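Local coordinates for multidrug resistance protein (Vibrio cholerae, PDB 1YC9) that forms the trimeric outer-membrane channel of a multidrug efflux system and could be involved in resistance to toxic compounds such as puromycin and acriflavine, at residues N172-V175 with E176-K180. The protein carries 1 engineered substitution. Residues are numbered along the deposited sequence; the frame is centred on the assembly and turned at random.
Sequences NKTV and ELLEK
V175 holds CG1 anti to its backbone N (chi1 161°). E179 holds CG anti to its own carbonyl carbon and extends from there (chi1 -84°). These torsions set the two side chains alongside each other, one helical turn apart. V175 CG1 lies 3.6 Å from E179 OE1, so a methyl flanks the carboxylate. The other carboxylate oxygen, OE2, forms a salt bridge with K196 on helix 189-223. V175 also packs on A195 of that helix.

A second side-by-side pair lies on the face turned to helices 326-391 and 398-433. T174 CG2 comes within 4.0 Å of L178 CD1, and both residues touch Y398. L178 CD1 also sits 3.2 Å from T174 O, a tight contact at an unusual chi1 (-95°). The T174 OG1 hydroxyl is hydrogen-bonded to V170 O, one turn back, and to E405 OE2. L178 is buried and also packs on Y391.

Exposed E176 runs back toward K173, its CG 3.6 Å from K173 O. K173 NZ stays 4.4 Å from E176 OE1, too long for a salt bridge. The opposite charges probably still attract, with solvent screening them.

The backbone bonds are those of a regular alpha-helix. E179 N to V175 O measures 2.8 Å and L178 N to T174 O 2.9 Å.

The segment lies near the end of the long helix 117-183, close to its turn into helix 189-223. This helical hairpin belongs to the alpha-helical barrel of the outer membrane factor family. The chemistry divides by face: apolar contacts and pinned polar ends meet the neighbouring helices, while K173 and E176 lie close without a salt bridge on the exposed side.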
ATOM      1  N   ASN A 172      40.377  13.906  20.944  1.00 29.77           N
ATOM      2  CA  ASN A 172      40.832  13.708  22.303  1.00 31.40           C
ATOM      3  C   ASN A 172      42.305  14.127  22.434  1.00 32.99           C
ATOM      4  O   ASN A 172      42.678  14.805  23.412  1.00 31.66           O
ATOM      5  CB  ASN A 172      40.619  12.265  22.738  1.00 31.09           C
ATOM      6  CG  ASN A 172      39.136  11.937  22.964  1.00 29.36           C
ATOM      7  OD1 ASN A 172      38.330  12.827  23.124  1.00 30.38           O
ATOM      8  ND2 ASN A 172      38.799  10.666  22.981  1.00 29.74           N
ATOM      9  N   LYS A 173      43.109  13.803  21.414  1.00 34.23           N
ATOM     10  CA  LYS A 173      44.536  14.194  21.404  1.00 36.24           C
ATOM     11  C   LYS A 173      44.681  15.718  21.317  1.00 36.14           C
ATOM     12  O   LYS A 173      45.602  16.292  21.890  1.00 36.97           O
ATOM     13  CB  LYS A 173      45.318  13.506  20.258  1.00 36.47           C
ATOM     14  CG  LYS A 173      45.870  12.114  20.582  1.00 38.89           C
ATOM     15  CD  LYS A 173      47.100  12.241  21.485  1.00 44.02           C
ATOM     16  CE  LYS A 173      47.839  10.906  21.742  1.00 47.00           C
ATOM     17  NZ  LYS A 173      49.032  11.208  22.603  1.00 48.94           N
ATOM     18  N   THR A 174      43.751  16.379  20.659  1.00 36.57           N
ATOM     19  CA  THR A 174      43.765  17.817  20.536  1.00 37.33           C
ATOM     20  C   THR A 174      43.377  18.509  21.850  1.00 37.99           C
ATOM     21  O   THR A 174      43.962  19.539  22.221  1.00 38.25           O
ATOM     22  CB  THR A 174      42.817  18.240  19.443  1.00 37.35           C
ATOM     23  OG1 THR A 174      43.230  17.645  18.205  1.00 39.71           O
ATOM     24  CG2 THR A 174      42.885  19.727  19.178  1.00 38.08           C
ATOM     25  N   VAL A 175      42.356  17.979  22.517  1.00 36.56           N
ATOM     26  CA  VAL A 175      41.985  18.474  23.843  1.00 36.85           C
ATOM     27  C   VAL A 175      43.215  18.449  24.746  1.00 37.75           C
ATOM     28  O   VAL A 175      43.519  19.441  25.385  1.00 37.33           O
ATOM     29  CB  VAL A 175      40.869  17.635  24.469  1.00 36.05           C
ATOM     30  CG1 VAL A 175      40.795  17.837  26.015  1.00 34.48           C
ATOM     31  CG2 VAL A 175      39.544  17.967  23.796  1.00 34.44           C
ATOM     32  N   GLU A 176      43.881  17.306  24.799  1.00 38.59           N
ATOM     33  CA  GLU A 176      44.932  17.109  25.772  1.00 40.86           C
ATOM     34  C   GLU A 176      46.208  17.890  25.469  1.00 40.66           C
ATOM     35  O   GLU A 176      46.919  18.291  26.400  1.00 41.11           O
ATOM     36  CB  GLU A 176      45.170  15.621  26.015  1.00 41.76           C
ATOM     37  CG  GLU A 176      46.165  14.917  25.158  1.00 45.91           C
ATOM     38  CD  GLU A 176      46.227  13.447  25.543  1.00 52.00           C
ATOM     39  OE1 GLU A 176      47.237  13.036  26.172  1.00 52.43           O
ATOM     40  OE2 GLU A 176      45.242  12.716  25.238  1.00 54.94           O
ATOM     41  N   LEU A 177      46.455  18.170  24.190  1.00 40.45           N
ATOM     42  CA  LEU A 177      47.472  19.143  23.814  1.00 40.17           C
ATOM     43  C   LEU A 177      47.080  20.546  24.264  1.00 39.68           C
ATOM     44  O   LEU A 177      47.904  21.272  24.832  1.00 39.31           O
ATOM     45  CB  LEU A 177      47.723  19.148  22.305  1.00 40.34           C
ATOM     46  CG  LEU A 177      48.772  20.184  21.858  1.00 41.70           C
ATOM     47  CD1 LEU A 177      50.141  19.874  22.408  1.00 42.38           C
ATOM     48  CD2 LEU A 177      48.808  20.277  20.343  1.00 42.20           C
ATOM     49  N   LEU A 178      45.841  20.952  23.984  1.00 38.51           N
ATOM     50  CA  LEU A 178      45.395  22.306  24.289  1.00 38.16           C
ATOM     51  C   LEU A 178      45.331  22.529  25.792  1.00 36.92           C
ATOM     52  O   LEU A 178      45.541  23.630  26.242  1.00 35.61           O
ATOM     53  CB  LEU A 178      44.027  22.619  23.682  1.00 37.62           C
ATOM     54  CG  LEU A 178      44.013  23.325  22.322  1.00 39.55           C
ATOM     55  CD1 LEU A 178      44.803  22.532  21.277  1.00 40.10           C
ATOM     56  CD2 LEU A 178      42.579  23.556  21.859  1.00 40.22           C
ATOM     57  N   GLU A 179      45.064  21.471  26.536  1.00 37.07           N
ATOM     58  CA  GLU A 179      45.000  21.549  27.982  1.00 37.35           C
ATOM     59  C   GLU A 179      46.401  21.718  28.581  1.00 38.32           C
ATOM     60  O   GLU A 179      46.569  22.487  29.539  1.00 37.35           O
ATOM     61  CB  GLU A 179      44.339  20.314  28.556  1.00 38.67           C
ATOM     62  CG  GLU A 179      42.821  20.403  28.565  1.00 39.47           C
ATOM     63  CD  GLU A 179      42.182  19.310  29.402  1.00 45.58           C
ATOM     64  OE1 GLU A 179      42.540  18.130  29.196  1.00 46.76           O
ATOM     65  OE2 GLU A 179      41.345  19.637  30.284  1.00 48.10           O
ATOM     66  N   LYS A 180      47.384  20.970  28.052  1.00 37.48           N
ATOM     67  CA  LYS A 180      48.772  21.094  28.483  1.00 37.42           C
ATOM     68  C   LYS A 180      49.257  22.517  28.166  1.00 37.38           C
ATOM     69  O   LYS A 180      49.877  23.186  29.017  1.00 37.72           O
ATOM     70  CB  LYS A 180      49.646  20.015  27.818  1.00 37.69           C
TER